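Side-chain contacts in putative N-acetylmuramoyl-L-alanine amidase,autolysin cwp6 (Peptoclostridium difficile, PDB 5J72), which probably cleaves the amide bond between N-acetylmuramic acid and L-alanine in peptidoglycan, using a zinc amidase domain tethered to the cell wall by CWB2 modules: residues Q150-G155 with A384-A389; L247-I252 with Y300-S305; D293-G298 with I325-K330; H403-S408 with T502-K507; A487-L492 with I497-T502. All coordinates share one frame; numbering follows the deposited sequence.

Contact 1: residues Q150-G155 with A384-A389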
# COMPACT_ATOMS: atom_id res chain seq x y z
N GLN A 150 -4.01 3.06 -19.52
CA GLN A 150 -4.66 4.01 -18.62
C GLN A 150 -3.91 5.29 -18.45
O GLN A 150 -4.52 6.37 -18.51
CB GLN A 150 -4.83 3.35 -17.20
CG GLN A 150 -5.64 4.21 -16.23
CD GLN A 150 -7.09 4.36 -16.69
OE1 GLN A 150 -7.62 3.53 -17.45
NE2 GLN A 150 -7.76 5.41 -16.17
N GLY A 151 -2.57 5.26 -18.23
CA GLY A 151 -1.93 6.55 -17.97
C GLY A 151 -1.24 7.15 -19.19
O GLY A 151 -0.78 8.31 -19.17
N TRP A 152 -1.16 6.36 -20.29
CA TRP A 152 -0.42 6.81 -21.52
C TRP A 152 -1.26 6.47 -22.73
O TRP A 152 -0.80 5.90 -23.73
CB TRP A 152 0.97 6.05 -21.57
CG TRP A 152 1.83 6.49 -20.44
CD1 TRP A 152 2.78 7.49 -20.45
CD2 TRP A 152 1.82 5.96 -19.08
NE1 TRP A 152 3.36 7.61 -19.20
CE2 TRP A 152 2.79 6.68 -18.34
CE3 TRP A 152 1.08 4.97 -18.42
CZ2 TRP A 152 3.05 6.42 -16.98
CZ3 TRP A 152 1.32 4.72 -17.06
CH2 TRP A 152 2.30 5.43 -16.36
N LYS A 153 -2.54 6.87 -22.69
CA LYS A 153 -3.44 6.54 -23.81
C LYS A 153 -2.95 7.26 -25.08
O LYS A 153 -3.04 6.72 -26.20
CB LYS A 153 -4.87 7.00 -23.47
CG LYS A 153 -5.84 6.66 -24.60
CD LYS A 153 -5.95 5.16 -24.71
CE LYS A 153 -6.85 4.76 -25.85
N ASP A 154 -2.39 8.43 -24.89
CA ASP A 154 -1.92 9.19 -26.05
C ASP A 154 -0.49 8.84 -26.43
O ASP A 154 0.12 9.54 -27.26
CB ASP A 154 -1.99 10.72 -25.73
CG ASP A 154 -1.22 11.10 -24.48
OD1 ASP A 154 -0.72 12.22 -24.42
OD2 ASP A 154 -1.11 10.27 -23.57
N GLY A 155 0.08 7.82 -25.80
CA GLY A 155 1.42 7.38 -26.21
C GLY A 155 2.50 7.75 -25.21
O GLY A 155 2.24 8.42 -24.21
N ALA A 384 0.84 4.89 -10.19
CA ALA A 384 0.60 5.41 -8.83
C ALA A 384 1.40 6.74 -8.66
O ALA A 384 0.94 7.75 -8.12
CB ALA A 384 1.12 4.35 -7.81
N ALA A 385 2.65 6.75 -9.18
CA ALA A 385 3.45 7.99 -9.04
C ALA A 385 2.79 9.18 -9.83
O ALA A 385 2.74 10.28 -9.34
CB ALA A 385 4.82 7.74 -9.63
N LYS A 386 2.34 8.92 -11.05
CA LYS A 386 1.67 9.95 -11.90
C LYS A 386 0.40 10.50 -11.15
O LYS A 386 0.15 11.69 -11.09
CB LYS A 386 1.22 9.25 -13.22
CG LYS A 386 0.52 10.25 -14.20
CD LYS A 386 0.17 9.49 -15.51
CE LYS A 386 -0.69 10.39 -16.43
NZ LYS A 386 0.08 11.54 -17.01
N LEU A 387 -0.37 9.60 -10.58
CA LEU A 387 -1.60 9.97 -9.83
C LEU A 387 -1.31 10.53 -8.43
O LEU A 387 -2.24 11.03 -7.77
CB LEU A 387 -2.48 8.71 -9.67
CG LEU A 387 -2.92 8.07 -10.98
CD1 LEU A 387 -3.71 6.76 -10.69
CD2 LEU A 387 -3.80 9.16 -11.78
N LYS A 388 -0.03 10.45 -7.97
CA LYS A 388 0.42 10.88 -6.64
C LYS A 388 -0.46 10.17 -5.58
O LYS A 388 -1.02 10.83 -4.67
CB LYS A 388 0.40 12.40 -6.52
CG LYS A 388 1.32 13.07 -7.61
CD LYS A 388 1.33 14.59 -7.34
CE LYS A 388 2.18 15.44 -8.29
NZ LYS A 388 3.51 14.85 -8.49
N ALA A 389 -0.57 8.87 -5.71
CA ALA A 389 -1.41 7.99 -4.90
C ALA A 389 -0.62 6.75 -4.44
O ALA A 389 0.34 6.34 -5.09
CB ALA A 389 -2.63 7.52 -5.71
O HOH W 1 1.75 10.25 -19.02
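Lys386 reaches from the last turns of helix 375-387 to the carbonyl of Gly151 at the end of helix 140-151, beside the indole of Trp152. Its CB points from the helix toward residues 150-155, and CG, trans to the main-chain N (chi1 -179°), carries the chain straight on. The next methylene, Lys386 CD, comes obliquely to the indole, 4.5 Å from Trp152 CZ2. Then Lys386 CE lies 3.4 Å from Gly151 O. A bend at chi4 (70°) turns the ammonium aside, so that Lys386 NZ donates to water 1 over 2.9 Å, and the same water gives a proton to Gly151 O at 3.2 Å. The contact joins two CWB2 modules, the first and the third of the chain, each through the C-terminal end of a helix; Lys388, with positive phi, closes the second helix in a Schellman motif. Glycine suits position 151 because, without a side chain, its backbone can be approached closely by both the lysine methylenes and the indole. The NZ-to-indole cation-pi geometry is long, at most a weak attraction. Trp152 NE1 is bonded to Asp181 O, which restrains the rotation of the ring, while Lys386 NZ has a further acceptor in Leu7 O of the N-terminal region. Asn6 and Asp154 belong to a calcium site seen for this protein; a calcium ion also lies about 4 Å from the lysine side chain, nearest atoms.

Contact 2: residues L247-I252 with Y300-S305; sequences LIAKEI and YNWLSS
Lys250 and Trp302 face each other from two helices that run in broadly the same sense, their CA atoms 8.7 Å apart. Helices 241-253 and 297-306 both belong to the second CWB2 module, an alpha/beta fold built round a parallel four-stranded sheet with strand order 2-1-3-4. A large flat residue suits such a separation, and Trp302 fills it. Its chi1 of -176° sends the indole out from its own helix to the partner, where it meets two successive residues. Over one face of the five-membered ring lies the lysine chain: Lys250 CG stands 3.8 Å from the ring centroid of Trp302 and 22° off its normal, a CH-pi contact. Further out, Lys250 CE is 3.7 Å from Trp302 CD1. The lysine chain, extended beyond CG, and the indole run antiparallel alongside one another, so CG and CE both lie against the ring while the ammonium is carried on past it. The six-membered ring reaches deeper. There Trp302 CZ3 lies 3.8 Å from Ala249 CB, and Trp302 CH2 approaches the carbonyl Ala249 O obliquely at 3.7 Å. Alanine fits here, since its single methyl lets the benzene part come close to the helix backbone. Leu246 and Asp253 also touch the indole, which thus spans about two turns of helix 241-253. On the tryptophan's own helix, Ser304 folds back: Ser304 OG donates over 2.7 Å to Tyr300 O, reaching that carbonyl from the face opposite to the one used by Ser304 N.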
# COMPACT_ATOMS: atom_id res chain seq x y z
N LEU A 247 23.08 2.90 -10.37
CA LEU A 247 23.09 3.42 -11.76
C LEU A 247 21.76 4.12 -12.10
O LEU A 247 21.74 5.12 -12.81
CB LEU A 247 23.33 2.23 -12.70
CG LEU A 247 24.81 1.68 -12.56
CD1 LEU A 247 24.89 0.30 -13.29
CD2 LEU A 247 25.78 2.75 -13.13
N ILE A 248 20.65 3.62 -11.52
CA ILE A 248 19.35 4.29 -11.74
C ILE A 248 19.37 5.65 -11.07
O ILE A 248 18.92 6.65 -11.62
CB ILE A 248 18.28 3.39 -11.15
CG1 ILE A 248 18.09 2.15 -12.09
CG2 ILE A 248 16.97 4.20 -10.96
CD1 ILE A 248 17.15 1.08 -11.50
N ALA A 249 19.94 5.69 -9.85
CA ALA A 249 20.01 6.98 -9.16
C ALA A 249 20.86 7.99 -9.98
O ALA A 249 20.52 9.18 -10.03
CB ALA A 249 20.61 6.78 -7.74
N LYS A 250 21.98 7.53 -10.58
CA LYS A 250 22.78 8.48 -11.39
C LYS A 250 22.00 8.93 -12.63
O LYS A 250 22.15 10.08 -13.10
CB LYS A 250 24.09 7.78 -11.85
CG LYS A 250 25.03 7.53 -10.66
CD LYS A 250 26.28 6.69 -11.16
CE LYS A 250 27.25 6.41 -10.03
NZ LYS A 250 28.55 5.90 -10.56
N GLU A 251 21.17 8.02 -13.16
CA GLU A 251 20.37 8.41 -14.33
C GLU A 251 19.34 9.49 -13.92
O GLU A 251 19.16 10.49 -14.60
CB GLU A 251 19.70 7.18 -14.94
CG GLU A 251 18.73 7.57 -16.06
CD GLU A 251 19.40 7.84 -17.45
OE1 GLU A 251 20.64 7.71 -17.57
OE2 GLU A 251 18.65 8.16 -18.43
N ILE A 252 18.67 9.29 -12.74
CA ILE A 252 17.72 10.31 -12.32
C ILE A 252 18.45 11.67 -12.14
O ILE A 252 17.92 12.73 -12.49
CB ILE A 252 17.04 9.85 -10.97
CG1 ILE A 252 16.13 8.61 -11.24
CG2 ILE A 252 16.21 11.02 -10.37
CD1 ILE A 252 15.68 7.84 -9.92
N TYR A 300 28.19 4.56 -1.51
CA TYR A 300 28.60 5.53 -0.49
C TYR A 300 29.39 6.68 -1.08
O TYR A 300 29.13 7.84 -0.76
CB TYR A 300 29.40 4.79 0.63
CG TYR A 300 29.82 5.75 1.73
CD1 TYR A 300 28.94 6.12 2.73
CD2 TYR A 300 31.10 6.30 1.74
CE1 TYR A 300 29.31 7.03 3.73
CE2 TYR A 300 31.49 7.21 2.73
CZ TYR A 300 30.60 7.57 3.73
OH TYR A 300 31.01 8.44 4.72
N ASN A 301 30.36 6.40 -2.00
CA ASN A 301 31.15 7.53 -2.53
C ASN A 301 30.32 8.48 -3.34
O ASN A 301 30.50 9.69 -3.26
CB ASN A 301 32.37 7.01 -3.42
CG ASN A 301 33.38 6.21 -2.58
OD1 ASN A 301 33.56 6.54 -1.40
ND2 ASN A 301 33.99 5.12 -3.05
N TRP A 302 29.38 7.97 -4.13
CA TRP A 302 28.53 8.87 -4.93
C TRP A 302 27.56 9.63 -4.00
O TRP A 302 27.44 10.85 -4.13
CB TRP A 302 27.78 8.00 -5.97
CG TRP A 302 26.95 8.81 -6.93
CD1 TRP A 302 27.39 9.50 -8.02
CD2 TRP A 302 25.54 9.06 -6.84
NE1 TRP A 302 26.37 10.17 -8.60
CE2 TRP A 302 25.21 9.91 -7.91
CE3 TRP A 302 24.52 8.62 -5.97
CZ2 TRP A 302 23.89 10.35 -8.13
CZ3 TRP A 302 23.22 9.05 -6.19
CH2 TRP A 302 22.92 9.92 -7.27
N LEU A 303 26.89 8.94 -3.07
CA LEU A 303 25.96 9.62 -2.16
C LEU A 303 26.69 10.70 -1.35
O LEU A 303 26.13 11.76 -1.10
CB LEU A 303 25.38 8.61 -1.17
CG LEU A 303 24.42 7.55 -1.77
CD1 LEU A 303 24.06 6.61 -0.63
CD2 LEU A 303 23.14 8.24 -2.42
N SER A 304 27.96 10.42 -0.95
CA SER A 304 28.70 11.42 -0.16
C SER A 304 28.84 12.68 -0.93
O SER A 304 28.80 13.75 -0.34
CB SER A 304 30.09 10.91 0.23
OG SER A 304 29.97 9.72 0.98
N SER A 305 28.98 12.60 -2.27
CA SER A 305 29.13 13.83 -3.04
C SER A 305 27.79 14.45 -3.51
O SER A 305 27.82 15.50 -4.17
CB SER A 305 30.02 13.57 -4.26
OG SER A 305 31.08 12.70 -3.88

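Contact 3: residues D293-G298 with I325-K330; sequences DSVPQG and IDQISK. With CA (calcium ion), chain D.
Within the second CWB2 module, the loop that leads into helix 297-306 is pinned to helix 322-329 where Gln327 meets Ser294 and Val295. The central link is a hydrogen bond from Val295 N to Gln327 OE1, 2.9 Å long with an angle of 161° at the hydrogen. The donor lies in the carbonyl plane of the side-chain amide, on a lone pair. Gln327 gets there by stretching out: chi1 at -178° starts the chain away from its own helix, and it stays extended as far as the amide. The same amide lies against the loop, with Gln327 NE2 3.7 Å from Ser294 CB, and Val295 CG2 is also 3.7 Å from Gln327 OE1. The other branch of the valine serves the apolar side: Val295 CG1 meets Ile328 CD1 at 4.1 Å, the two side chains roughly perpendicular to each other. Tyr300 covers both Val295 and Gln327, and Pro296 takes the N-cap position of the helix that follows. On the far end of helix 322-329, Ser329 O binds a calcium ion at 2.5 Å together with Ala332 O and water 2. A glutamine is well chosen for the contact: long enough to span the gap and neutral, it supplies an acceptor to a loop N-H without bringing a charge beside the buried valine and isoleucine.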
# COMPACT_ATOMS: atom_id res chain seq x y z
N ASP A 293 24.36 -3.68 7.12
CA ASP A 293 25.08 -2.63 7.88
C ASP A 293 25.66 -1.53 7.07
O ASP A 293 26.27 -0.62 7.67
CB ASP A 293 26.23 -3.24 8.70
CG ASP A 293 25.78 -4.38 9.57
OD1 ASP A 293 24.80 -4.21 10.31
OD2 ASP A 293 26.40 -5.46 9.51
N SER A 294 25.52 -1.51 5.76
CA SER A 294 26.11 -0.38 5.05
C SER A 294 25.63 -0.40 3.57
O SER A 294 25.17 -1.45 3.08
CB SER A 294 27.64 -0.51 5.04
OG SER A 294 27.96 -1.69 4.29
N VAL A 295 25.75 0.73 2.90
CA VAL A 295 25.53 0.66 1.45
C VAL A 295 26.95 0.29 0.89
O VAL A 295 27.94 0.58 1.57
CB VAL A 295 25.06 2.02 0.88
CG1 VAL A 295 23.75 2.44 1.58
CG2 VAL A 295 26.14 3.11 1.07
N PRO A 296 27.10 -0.31 -0.30
CA PRO A 296 28.43 -0.65 -0.86
C PRO A 296 29.25 0.61 -1.04
O PRO A 296 28.70 1.72 -1.14
CB PRO A 296 28.08 -1.32 -2.21
CG PRO A 296 26.65 -1.87 -1.97
CD PRO A 296 26.01 -0.76 -1.18
N GLN A 297 30.58 0.46 -1.13
CA GLN A 297 31.44 1.63 -1.22
C GLN A 297 31.16 2.54 -2.38
O GLN A 297 31.22 3.76 -2.25
CB GLN A 297 32.95 1.16 -1.30
CG GLN A 297 33.99 2.32 -1.18
CD GLN A 297 33.91 3.07 0.15
OE1 GLN A 297 33.80 2.48 1.24
NE2 GLN A 297 33.96 4.41 0.11
N GLY A 298 30.88 1.95 -3.57
CA GLY A 298 30.62 2.79 -4.73
C GLY A 298 29.41 3.68 -4.48
O GLY A 298 29.43 4.87 -4.81
N ILE A 325 22.30 3.21 9.56
CA ILE A 325 21.78 4.54 9.89
C ILE A 325 22.94 5.49 10.30
O ILE A 325 22.97 6.65 9.93
CB ILE A 325 20.70 4.42 10.99
CG1 ILE A 325 19.49 3.64 10.42
CG2 ILE A 325 20.28 5.79 11.51
CD1 ILE A 325 18.26 3.64 11.32
N ASP A 326 23.88 4.98 11.06
CA ASP A 326 25.03 5.76 11.45
C ASP A 326 25.81 6.21 10.23
O ASP A 326 26.21 7.37 10.16
CB ASP A 326 25.98 4.91 12.29
CG ASP A 326 27.22 5.72 12.61
OD1 ASP A 326 28.30 5.45 12.00
OD2 ASP A 326 27.12 6.65 13.43
N GLN A 327 26.07 5.29 9.29
CA GLN A 327 26.82 5.59 8.05
C GLN A 327 26.14 6.70 7.25
O GLN A 327 26.78 7.69 6.90
CB GLN A 327 26.88 4.36 7.18
CG GLN A 327 27.67 4.60 5.90
CD GLN A 327 27.61 3.38 4.98
OE1 GLN A 327 26.55 2.83 4.72
NE2 GLN A 327 28.74 2.97 4.38
N ILE A 328 24.82 6.53 7.01
CA ILE A 328 24.10 7.49 6.17
C ILE A 328 23.75 8.76 6.90
O ILE A 328 23.78 9.86 6.32
CB ILE A 328 22.84 6.78 5.60
CG1 ILE A 328 23.28 5.56 4.76
CG2 ILE A 328 22.01 7.82 4.79
CD1 ILE A 328 24.27 5.97 3.60
N SER A 329 23.42 8.65 8.19
CA SER A 329 23.15 9.85 8.96
C SER A 329 24.33 10.82 8.87
O SER A 329 24.12 12.03 8.92
CB SER A 329 22.96 9.49 10.44
OG SER A 329 22.53 10.65 11.15
N LYS A 330 25.56 10.30 8.79
CA LYS A 330 26.77 11.17 8.72
C LYS A 330 26.89 11.91 7.39
O LYS A 330 27.57 12.95 7.33
CB LYS A 330 28.00 10.30 8.94
CG LYS A 330 28.12 9.94 10.41
CD LYS A 330 29.31 9.08 10.71
CE LYS A 330 29.36 8.93 12.21
NZ LYS A 330 29.98 7.66 12.60
CA CA D . 24.36 14.46 8.84
O HOH W 2 22.83 15.38 10.09

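Contact 4: residues H403-S408 with T502-K507. With NA (sodium ion), chain E.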
# COMPACT_ATOMS: atom_id res chain seq x y z
N HIS A 403 -4.26 -2.96 7.71
CA HIS A 403 -4.85 -1.83 6.93
C HIS A 403 -6.07 -1.24 7.59
O HIS A 403 -6.54 -0.19 7.17
CB HIS A 403 -5.28 -2.32 5.52
CG HIS A 403 -4.12 -2.74 4.68
ND1 HIS A 403 -2.94 -2.01 4.66
CD2 HIS A 403 -3.93 -3.83 3.91
CE1 HIS A 403 -2.07 -2.67 3.88
NE2 HIS A 403 -2.65 -3.76 3.41
N SER A 404 -6.58 -1.87 8.69
CA SER A 404 -7.85 -1.39 9.23
C SER A 404 -7.92 0.03 9.55
O SER A 404 -8.90 0.69 9.19
CB SER A 404 -8.22 -2.17 10.51
OG SER A 404 -8.29 -3.53 10.19
N THR A 405 -6.96 0.55 10.26
CA THR A 405 -7.01 1.96 10.65
C THR A 405 -6.94 2.96 9.47
O THR A 405 -7.71 3.92 9.41
CB THR A 405 -5.86 2.26 11.61
OG1 THR A 405 -5.83 1.22 12.60
CG2 THR A 405 -5.99 3.58 12.29
N ASN A 406 -5.95 2.77 8.58
CA ASN A 406 -5.83 3.64 7.42
C ASN A 406 -7.15 3.56 6.58
O ASN A 406 -7.64 4.59 6.17
CB ASN A 406 -4.69 3.12 6.50
CG ASN A 406 -3.29 3.42 7.07
OD1 ASN A 406 -3.14 4.28 7.95
ND2 ASN A 406 -2.23 2.75 6.63
N LEU A 407 -7.68 2.34 6.32
CA LEU A 407 -8.88 2.24 5.47
C LEU A 407 -10.09 2.94 6.17
O LEU A 407 -10.84 3.68 5.52
CB LEU A 407 -9.20 0.79 5.14
CG LEU A 407 -8.12 0.14 4.28
CD1 LEU A 407 -8.47 -1.27 4.03
CD2 LEU A 407 -8.04 0.88 2.89
N SER A 408 -10.23 2.77 7.49
CA SER A 408 -11.27 3.47 8.23
C SER A 408 -11.08 4.97 8.19
O SER A 408 -12.01 5.69 7.78
CB SER A 408 -11.31 3.02 9.70
OG SER A 408 -12.32 3.77 10.35
N THR A 502 -12.39 -5.82 18.47
CA THR A 502 -13.11 -4.79 19.24
C THR A 502 -12.48 -3.41 18.96
O THR A 502 -13.18 -2.42 18.92
CB THR A 502 -13.08 -5.12 20.76
OG1 THR A 502 -11.73 -5.29 21.15
CG2 THR A 502 -13.87 -6.37 21.12
N ARG A 503 -11.16 -3.36 18.78
CA ARG A 503 -10.46 -2.15 18.38
C ARG A 503 -9.27 -2.57 17.51
O ARG A 503 -8.69 -3.66 17.74
CB ARG A 503 -9.97 -1.34 19.60
CG ARG A 503 -8.87 -2.06 20.43
CD ARG A 503 -8.34 -1.15 21.58
NE ARG A 503 -7.34 -1.86 22.42
CZ ARG A 503 -6.04 -1.64 22.34
NH1 ARG A 503 -5.55 -0.77 21.47
NH2 ARG A 503 -5.21 -2.29 23.16
N ASP A 504 -8.91 -1.75 16.53
CA ASP A 504 -7.76 -2.12 15.70
C ASP A 504 -6.75 -1.01 15.78
O ASP A 504 -5.77 -0.99 15.02
CB ASP A 504 -8.17 -2.36 14.25
CG ASP A 504 -9.11 -1.30 13.72
OD1 ASP A 504 -8.81 -0.09 13.88
OD2 ASP A 504 -10.15 -1.68 13.15
N THR A 505 -6.96 -0.09 16.69
CA THR A 505 -6.02 0.98 16.91
C THR A 505 -6.01 1.37 18.38
O THR A 505 -6.81 0.86 19.17
CB THR A 505 -6.44 2.21 16.05
OG1 THR A 505 -5.30 3.07 15.94
CG2 THR A 505 -7.60 2.93 16.65
N ASP A 506 -5.13 2.29 18.76
CA ASP A 506 -5.10 2.71 20.14
C ASP A 506 -6.32 3.55 20.40
O ASP A 506 -6.47 4.59 19.78
CB ASP A 506 -3.83 3.50 20.44
CG ASP A 506 -3.66 3.85 21.92
OD1 ASP A 506 -4.19 3.12 22.77
OD2 ASP A 506 -2.99 4.85 22.22
N LYS A 507 -7.25 3.08 21.25
CA LYS A 507 -8.40 3.89 21.62
C LYS A 507 -8.98 3.41 22.93
O LYS A 507 -8.77 2.27 23.30
CB LYS A 507 -9.49 3.88 20.58
CG LYS A 507 -10.16 2.58 20.38
CD LYS A 507 -11.52 2.83 19.76
CE LYS A 507 -12.45 1.69 20.07
NZ LYS A 507 -13.80 1.88 19.48
NA NA E . -12.43 5.36 5.27
O HOH W 3 -5.18 -1.55 11.79
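Helix 404-409 of the third CWB2 module meets the amidase domain here, at the loop that follows strand 498-501, through Ser404 and Thr405 on one side and Asp504 and Thr505 on the other. Asp504 holds the middle of this surface contact. With chi1 at 44° its CG is tucked between main-chain N and C, which swings the carboxylate to the helix, and Asp504 OD2 comes to 3.3 Å from Ser404 CB. The small serine lets the acid lie this close; its hydroxyl finds its own partner in Ala401. The second oxygen, Asp504 OD1, accepts a weak hydrogen bond of 3.5 Å from Thr405 OG1. Water 3 adds to this link, accepting from Thr405 N at 3.1 Å and perhaps giving a weak bond to Asp504 O. The methyl of Thr405 is used as well: Thr405 CG2 lies 3.7 Å from Thr505 OG1. Behind them Arg503 NH1 donates to Thr505 O over 3.1 Å, with the oxygen in the guanidinium plane, and so ties down the loop. At the other end of the helix Leu407 O binds a sodium ion at 2.3 Å, with Ser408 O, Lys410 O, Ser433 O and Lys436 O. The chemistry implies a light, partly hydrated interface: one weak direct bond and, at most weakly, a water carry the polar link, and the partial positive charge of the early helix would probably steady the carboxylate.

Contact 5: residues A487-L492 with I497-T502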
# COMPACT_ATOMS: atom_id res chain seq x y z
N ALA A 487 -1.90 -9.73 14.77
CA ALA A 487 -1.29 -10.96 14.17
C ALA A 487 -2.26 -12.14 14.27
O ALA A 487 -2.34 -12.96 13.35
CB ALA A 487 0.02 -11.25 14.88
N THR A 488 -3.01 -12.27 15.40
CA THR A 488 -4.01 -13.31 15.50
C THR A 488 -5.08 -13.13 14.44
O THR A 488 -5.56 -14.09 13.81
CB THR A 488 -4.72 -13.22 16.90
OG1 THR A 488 -3.71 -13.37 17.89
CG2 THR A 488 -5.86 -14.30 17.05
N THR A 489 -5.54 -11.86 14.27
CA THR A 489 -6.57 -11.61 13.27
C THR A 489 -6.06 -11.99 11.87
O THR A 489 -6.79 -12.61 11.07
CB THR A 489 -6.95 -10.07 13.33
OG1 THR A 489 -7.52 -9.84 14.62
CG2 THR A 489 -8.01 -9.69 12.30
N GLU A 490 -4.85 -11.60 11.59
CA GLU A 490 -4.26 -11.84 10.27
C GLU A 490 -4.23 -13.40 10.00
O GLU A 490 -4.58 -13.85 8.92
CB GLU A 490 -2.82 -11.34 10.27
CG GLU A 490 -2.32 -11.29 8.84
CD GLU A 490 -2.84 -10.00 8.14
OE1 GLU A 490 -3.89 -9.45 8.53
OE2 GLU A 490 -2.18 -9.55 7.21
N TYR A 491 -3.83 -14.19 11.01
CA TYR A 491 -3.79 -15.65 10.81
C TYR A 491 -5.17 -16.17 10.58
O TYR A 491 -5.40 -16.92 9.62
CB TYR A 491 -3.17 -16.34 12.02
CG TYR A 491 -3.22 -17.85 11.81
CD1 TYR A 491 -2.27 -18.50 11.04
CD2 TYR A 491 -4.29 -18.60 12.31
CE1 TYR A 491 -2.38 -19.86 10.75
CE2 TYR A 491 -4.40 -19.97 12.04
CZ TYR A 491 -3.45 -20.59 11.26
OH TYR A 491 -3.58 -21.93 10.99
N LEU A 492 -6.15 -15.77 11.41
CA LEU A 492 -7.50 -16.29 11.22
C LEU A 492 -8.08 -15.94 9.85
O LEU A 492 -8.74 -16.77 9.21
CB LEU A 492 -8.43 -15.73 12.32
CG LEU A 492 -8.07 -16.33 13.72
CD1 LEU A 492 -8.84 -15.61 14.84
CD2 LEU A 492 -8.50 -17.84 13.72
N ILE A 497 -11.52 -17.52 8.29
CA ILE A 497 -12.40 -17.28 9.44
C ILE A 497 -12.70 -15.78 9.51
O ILE A 497 -11.78 -15.00 9.34
CB ILE A 497 -11.67 -17.84 10.74
CG1 ILE A 497 -11.64 -19.41 10.69
CG2 ILE A 497 -12.40 -17.36 12.03
CD1 ILE A 497 -10.49 -20.12 11.46
N ASN A 498 -13.92 -15.38 9.71
CA ASN A 498 -14.28 -13.98 9.82
C ASN A 498 -13.86 -13.46 11.16
O ASN A 498 -14.15 -14.12 12.16
CB ASN A 498 -15.78 -13.82 9.70
CG ASN A 498 -16.27 -14.41 8.41
OD1 ASN A 498 -17.29 -15.11 8.41
ND2 ASN A 498 -15.55 -14.23 7.30
N VAL A 499 -13.23 -12.28 11.21
CA VAL A 499 -12.78 -11.73 12.48
C VAL A 499 -13.25 -10.37 12.66
O VAL A 499 -13.11 -9.56 11.74
CB VAL A 499 -11.24 -11.74 12.57
CG1 VAL A 499 -10.79 -11.26 13.96
CG2 VAL A 499 -10.71 -13.14 12.32
N VAL A 500 -13.83 -10.07 13.82
CA VAL A 500 -14.18 -8.68 14.12
C VAL A 500 -13.26 -8.28 15.29
O VAL A 500 -13.25 -8.98 16.31
CB VAL A 500 -15.66 -8.49 14.57
CG1 VAL A 500 -15.89 -7.06 15.00
CG2 VAL A 500 -16.66 -8.87 13.45
N MET A 501 -12.52 -7.18 15.19
CA MET A 501 -11.68 -6.79 16.32
C MET A 501 -12.44 -5.76 17.15
O MET A 501 -13.07 -4.88 16.58
CB MET A 501 -10.38 -6.12 15.82
CG MET A 501 -9.47 -7.08 14.98
SD MET A 501 -7.86 -6.39 14.67
CE MET A 501 -7.15 -6.46 16.37
N THR A 502 -12.39 -5.82 18.47
CA THR A 502 -13.11 -4.79 19.24
C THR A 502 -12.48 -3.41 18.96
O THR A 502 -13.18 -2.42 18.92
CB THR A 502 -13.08 -5.12 20.76
OG1 THR A 502 -11.73 -5.29 21.15
CG2 THR A 502 -13.87 -6.37 21.12
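Leu492 and Thr489, one turn apart on helix 477-494, pack down on Val499 of strand 498-501. Helix and strand form the second half of a beta-alpha-beta crossover in the amidase domain: the chain leaves parallel strand 453-458, passes through the helix, and returns as the neighbouring strand at the edge of the sheet. The short helix and strand segments run nearly antiparallel, at 161°, with their axes 8.3 Å apart at closest approach. Leu492 has the most surface buried. Leu492 CB presses on Val499 CG2 at 3.5 Å, tighter than usual for two carbons, while the branched end spreads over more of the strand, Leu492 CD2 touching Ile497 CD1 at 3.8 Å. Leucine suits the place because its forked tip can serve two strand residues at once. Val499 divides its own branches likewise. A chi1 of -176° directs Val499 CG1 to Thr489 CG2, 3.6 Å away, leaving CG2 to the leucine; a beta-branched residue thus fits both the strand and the notch between two helix positions. Thr489 turns its methyl to the valine and its hydroxyl toward the methionine, with Thr489 OG1 3.4 Å from Met501 CG. That hydroxyl is satisfied by Ala485 O of its own helix, as suits a threonine buried among apolar side chains. Val499 also touches Ile456 of the neighbouring strand. Just after the helix, Ile497 N donates back to Leu492 O in its last turn, over 3.0 Å, tilted 34° from the carbonyl plane.

How the contacts relate
Contacts 2 and 3 touch, their centres about 13 Å apart: both use helix 297-306, and Tyr300 CD1 lies 3.6 Å from Gln327 NE2, so together they knit one CWB2 module. Contact 1, about 27 Å from contact 2 between centres, closes a longer loop of the chain containing both, joining the first module to the third. Contact 4 then couples the third module to the amidase domain, and contact 5, about 12 Å away between centres and sharing Thr502, lies inside that domain. Calcium ions mark contacts 1 and 3, and sodium contact 4; the zinc site of His460, Glu477 and His530 lies away from contact 5, although Glu477 begins the helix that contact 5 uses.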